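Local coordinates for protein dehydrogenase (Chromobacterium violaceum, PDB 3Q2I) that probably oxidises UDP-N-acetylglucosaminuronic acid with NAD, a step toward the bacterial sugar 2,3-diacetamido-2,3-dideoxy-D-mannuronic acid, at residues Asn250-Ile255 with Arg265-Val271. Residues are numbered along the deposited sequence; the frame is centred on the assembly and turned at random.
With HP7 ((2S,3S,4R,5R,6R)-5-acetamido-6-[[[(2R,3S,4R,5R)-5-(2,4-dioxopyrimidin-1-yl)-3,4-dihydroxy-oxolan-2-yl]methoxy-hydroxy-phosphoryl]oxy-hydroxy-phosphoryl]oxy-3,4-dihydroxy-oxane-2-carboxylic acid), chain C.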
ATOM      1  N   ASN A 250      -2.044  41.318  -2.468  1.00 23.10           N
ATOM      2  CA  ASN A 250      -2.374  40.571  -1.253  1.00 23.03           C
ATOM      3  C   ASN A 250      -3.812  40.823  -0.842  1.00 25.40           C
ATOM      4  O   ASN A 250      -4.276  41.983  -0.760  1.00 25.70           O
ATOM      5  CB  ASN A 250      -1.466  40.925  -0.071  1.00 24.63           C
ATOM      6  CG  ASN A 250      -0.079  40.309  -0.143  1.00 22.60           C
ATOM      7  OD1 ASN A 250       0.331  39.721  -1.153  1.00 26.32           O
ATOM      8  ND2 ASN A 250       0.661  40.422   0.967  1.00 26.69           N
ATOM      9  N   LEU A 251      -4.536  39.743  -0.558  1.00 21.45           N
ATOM     10  CA  LEU A 251      -5.940  39.840  -0.208  1.00 19.16           C
ATOM     11  C   LEU A 251      -6.251  39.470   1.235  1.00 22.64           C
ATOM     12  O   LEU A 251      -7.047  40.129   1.917  1.00 22.07           O
ATOM     13  CB  LEU A 251      -6.781  38.986  -1.159  1.00 23.15           C
ATOM     14  CG  LEU A 251      -8.283  38.790  -0.882  1.00 26.97           C
ATOM     15  CD1 LEU A 251      -9.021  40.104  -1.068  1.00 31.30           C
ATOM     16  CD2 LEU A 251      -8.873  37.781  -1.871  1.00 26.56           C
ATOM     17  N   GLU A 252      -5.665  38.394   1.741  1.00 19.31           N
ATOM     18  CA  GLU A 252      -6.150  37.828   3.000  1.00 18.91           C
ATOM     19  C   GLU A 252      -5.063  37.025   3.721  1.00 19.00           C
ATOM     20  O   GLU A 252      -4.259  36.309   3.078  1.00 19.89           O
ATOM     21  CB  GLU A 252      -7.319  36.869   2.705  1.00 18.91           C
ATOM     22  CG  GLU A 252      -7.889  36.243   3.944  1.00 21.11           C
ATOM     23  CD  GLU A 252      -9.134  35.404   3.675  1.00 22.73           C
ATOM     24  OE1 GLU A 252      -9.533  34.649   4.573  1.00 21.55           O
ATOM     25  OE2 GLU A 252      -9.722  35.484   2.568  1.00 22.39           O
ATOM     26  N   GLY A 253      -4.933  37.268   5.029  1.00 17.87           N
ATOM     27  CA  GLY A 253      -4.123  36.456   5.946  1.00 17.41           C
ATOM     28  C   GLY A 253      -5.049  36.282   7.116  1.00 20.69           C
ATOM     29  O   GLY A 253      -5.265  37.218   7.902  1.00 22.42           O
ATOM     30  N   SER A 254      -5.673  35.104   7.255  1.00 17.96           N
ATOM     31  CA  SER A 254      -6.725  34.953   8.265  1.00 16.54           C
ATOM     32  C   SER A 254      -6.668  33.627   8.983  1.00 17.52           C
ATOM     33  O   SER A 254      -6.117  32.651   8.468  1.00 18.24           O
ATOM     34  CB  SER A 254      -8.150  35.093   7.727  1.00 18.65           C
ATOM     35  OG  SER A 254      -8.454  33.995   6.868  1.00 20.82           O
ATOM     36  N   ILE A 255      -7.281  33.607  10.151  1.00 16.84           N
ATOM     37  CA  ILE A 255      -7.536  32.367  10.859  1.00 16.37           C
ATOM     38  C   ILE A 255      -8.899  32.416  11.480  1.00 20.47           C
ATOM     39  O   ILE A 255      -9.242  33.397  12.188  1.00 18.93           O
ATOM     40  CB  ILE A 255      -6.421  32.050  11.890  1.00 15.46           C
ATOM     41  CG1 ILE A 255      -6.678  30.692  12.561  1.00 18.84           C
ATOM     42  CG2 ILE A 255      -6.228  33.165  12.998  1.00 18.36           C
ATOM     43  CD1 ILE A 255      -5.499  30.136  13.436  1.00 16.69           C
ATOM     44  N   ARG A 265     -12.691  34.946  14.379  1.00 20.59           N
ATOM     45  CA  ARG A 265     -11.985  35.123  13.144  1.00 21.99           C
ATOM     46  C   ARG A 265     -11.137  36.370  13.225  1.00 24.38           C
ATOM     47  O   ARG A 265     -11.623  37.459  13.573  1.00 24.29           O
ATOM     48  CB  ARG A 265     -12.965  35.214  11.959  1.00 21.24           C
ATOM     49  CG  ARG A 265     -12.231  35.384  10.603  1.00 26.26           C
ATOM     50  CD  ARG A 265     -13.224  35.713   9.486  1.00 31.08           C
ATOM     51  NE  ARG A 265     -12.892  35.085   8.205  1.00 38.96           N
ATOM     52  CZ  ARG A 265     -12.067  35.607   7.288  1.00 36.23           C
ATOM     53  NH1 ARG A 265     -11.415  36.739   7.534  1.00 37.90           N
ATOM     54  NH2 ARG A 265     -11.861  34.995   6.118  1.00 35.47           N
ATOM     55  N   VAL A 266      -9.862  36.202  12.917  1.00 23.12           N
ATOM     56  CA  VAL A 266      -8.921  37.312  12.764  1.00 21.69           C
ATOM     57  C   VAL A 266      -8.490  37.331  11.320  1.00 24.40           C
ATOM     58  O   VAL A 266      -7.976  36.331  10.834  1.00 22.34           O
ATOM     59  CB  VAL A 266      -7.673  37.110  13.631  1.00 22.03           C
ATOM     60  CG1 VAL A 266      -6.756  38.324  13.501  1.00 23.31           C
ATOM     61  CG2 VAL A 266      -8.098  36.856  15.077  1.00 23.63           C
ATOM     62  N   GLY A 267      -8.762  38.423  10.615  1.00 23.20           N
ATOM     63  CA  GLY A 267      -8.453  38.510   9.204  1.00 22.94           C
ATOM     64  C   GLY A 267      -7.720  39.798   8.823  1.00 24.20           C
ATOM     65  O   GLY A 267      -6.828  40.254   9.559  1.00 21.21           O
ATOM     66  N   GLY A 268      -8.087  40.345   7.667  1.00 21.17           N
ATOM     67  CA  GLY A 268      -7.267  41.385   7.060  1.00 24.31           C
ATOM     68  C   GLY A 268      -6.253  40.781   6.116  1.00 23.83           C
ATOM     69  O   GLY A 268      -6.385  39.586   5.782  1.00 23.39           O
ATOM     70  N   VAL A 269      -5.298  41.576   5.656  1.00 24.65           N
ATOM     71  CA  VAL A 269      -4.263  41.075   4.753  1.00 23.45           C
ATOM     72  C   VAL A 269      -3.201  40.287   5.517  1.00 22.03           C
ATOM     73  O   VAL A 269      -2.406  39.598   4.885  1.00 23.93           O
ATOM     74  CB  VAL A 269      -3.580  42.181   3.902  1.00 24.92           C
ATOM     75  CG1 VAL A 269      -4.612  42.892   3.077  1.00 29.40           C
ATOM     76  CG2 VAL A 269      -2.913  43.192   4.836  1.00 26.02           C
ATOM     77  N   ALA A 270      -3.169  40.433   6.840  1.00 21.80           N
ATOM     78  CA  ALA A 270      -2.100  39.884   7.676  1.00 23.15           C
ATOM     79  C   ALA A 270      -2.488  39.599   9.135  1.00 25.54           C
ATOM     80  O   ALA A 270      -1.860  40.086  10.086  1.00 24.52           O
ATOM     81  CB  ALA A 270      -0.859  40.773   7.576  1.00 26.17           C
ATOM     82  N   VAL A 271      -3.556  38.840   9.344  1.00 22.18           N
ATOM     83  CA  VAL A 271      -4.085  38.556  10.678  1.00 23.67           C
ATOM     84  C   VAL A 271      -4.020  39.760  11.604  1.00 21.28           C
ATOM     85  O   VAL A 271      -3.590  39.661  12.749  1.00 26.88           O
ATOM     86  CB  VAL A 271      -3.448  37.332  11.384  1.00 23.00           C
ATOM     87  CG1 VAL A 271      -4.212  36.107  11.067  1.00 32.56           C
ATOM     88  CG2 VAL A 271      -1.913  37.222  11.174  1.00 23.96           C
TER
HETATM   89  N1  HP7 C 550       4.314  41.598  -3.074  1.00 27.56           N
HETATM   90  C2  HP7 C 550       3.556  41.775  -4.156  1.00 24.86           C
HETATM   91  O2  HP7 C 550       4.073  41.656  -5.297  1.00 32.92           O
HETATM   92  N3  HP7 C 550       2.267  42.113  -4.057  1.00 26.57           N
HETATM   93  C4  HP7 C 550       1.700  42.268  -2.853  1.00 28.37           C
HETATM   94  O4  HP7 C 550       0.504  42.643  -2.820  1.00 26.88           O
HETATM   95  C5  HP7 C 550       2.461  42.078  -1.695  1.00 29.09           C
HETATM   96  C6  HP7 C 550       3.800  41.744  -1.845  1.00 32.14           C
HETATM   97  PA  HP7 C 550       6.145  42.055   1.719  1.00 38.59           P
HETATM   98  PB  HP7 C 550       7.120  40.922   4.106  1.00 44.70           P
HETATM   99  O'P HP7 C 550       7.522  36.753   0.674  1.00 27.62           O
HETATM  100  O'Q HP7 C 550       9.654  36.797   1.222  1.00 28.10           O
HETATM  101  C1' HP7 C 550       6.276  38.440   4.111  1.00 33.93           C
HETATM  102  O1A HP7 C 550       4.668  42.244   2.030  1.00 42.54           O
HETATM  103  O1B HP7 C 550       5.841  41.375   4.770  1.00 45.84           O
HETATM  104  C1C HP7 C 550       5.707  41.170  -3.260  1.00 29.94           C
HETATM  105  C2' HP7 C 550       6.203  37.356   5.200  1.00 25.92           C
HETATM  106  N2' HP7 C 550       6.042  37.961   6.523  1.00 26.25           N
HETATM  107  O2A HP7 C 550       7.130  43.189   1.796  1.00 43.77           O
HETATM  108  O2B HP7 C 550       8.463  41.565   4.389  1.00 49.85           O
HETATM  109  C2C HP7 C 550       6.682  42.331  -3.404  1.00 51.26           C
HETATM  110  O2C HP7 C 550       7.609  41.903  -4.407  1.00 52.29           O
HETATM  111  C3' HP7 C 550       7.457  36.492   5.194  1.00 28.19           C
HETATM  112  O3' HP7 C 550       7.147  35.332   6.003  1.00 25.73           O
HETATM  113  O3A HP7 C 550       6.788  40.835   2.540  1.00 40.97           O
HETATM  114  O3B HP7 C 550       7.332  39.344   4.466  1.00 35.92           O
HETATM  115  C3C HP7 C 550       7.412  42.338  -2.072  1.00 38.34           C
HETATM  116  O3C HP7 C 550       8.750  42.814  -2.224  1.00 61.12           O
HETATM  117  C4' HP7 C 550       7.801  36.019   3.772  1.00 25.34           C
HETATM  118  O4' HP7 C 550       9.056  35.350   3.708  1.00 29.85           O
HETATM  119  C4C HP7 C 550       7.415  40.877  -1.634  1.00 31.95           C
HETATM  120  O4C HP7 C 550       6.103  40.490  -2.066  1.00 32.80           O
HETATM  121  C5' HP7 C 550       7.972  37.289   2.915  1.00 27.09           C
HETATM  122  O5' HP7 C 550       6.671  37.868   2.861  1.00 31.15           O
HETATM  123  C5C HP7 C 550       7.465  40.782  -0.124  1.00 35.04           C
HETATM  124  O5C HP7 C 550       6.240  41.393   0.262  1.00 33.18           O
HETATM  125  C6' HP7 C 550       8.429  36.933   1.522  1.00 22.17           C
HETATM  126  C7' HP7 C 550       5.038  37.771   7.377  1.00 34.49           C
HETATM  127  O7' HP7 C 550       4.111  36.958   7.254  1.00 33.03           O
HETATM  128  C8' HP7 C 550       5.075  38.636   8.615  1.00 28.18           C
HETATM  129  O   HOH W   1      -0.148  41.020   4.007  1.00 37.72           O
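The carboxylate of E252 and the guanidinium of R265 meet in a salt bridge, R265 NH2 to E252 OE1 2.8 Å, across neighbouring antiparallel strands, the side chains crossing at about a right angle. The carboxylate and guanidinium planes lie 48° apart, and NH2 comes from above the carboxylate plane. S254 OG (chi1 68°, between backbone N and carbonyl carbon) sits over one guanidinium face and donates to the anti lone pair of E252 OE1 at 2.6 Å. N162 ND2 also hydrogen-bonds this OE1, and R265 NH1 hydrogen-bonds Q275 OE1. On the other face of the sheet, I255 CG2 packs against V266 CB (4.2 Å) and V271 CG1. The backbones of I255 and V266 exchange two nearly straight hydrogen bonds; farther along, G253 N donates to G268 O at 2.8 Å and V271 N to G253 O. Toward the substrate, N250 N donates to uracil O4 of the UDP-sugar (2.9 Å), N250 OD1 accepts from T166 N, and a water links N250 ND2 to V269 O. This hairpin of strands 252-259 and 262-267 lies between strands 156-164, against which L251 and E252 form a classic beta bulge facing F164, and 273-279, with helix 139-149 packed on I255 and V266.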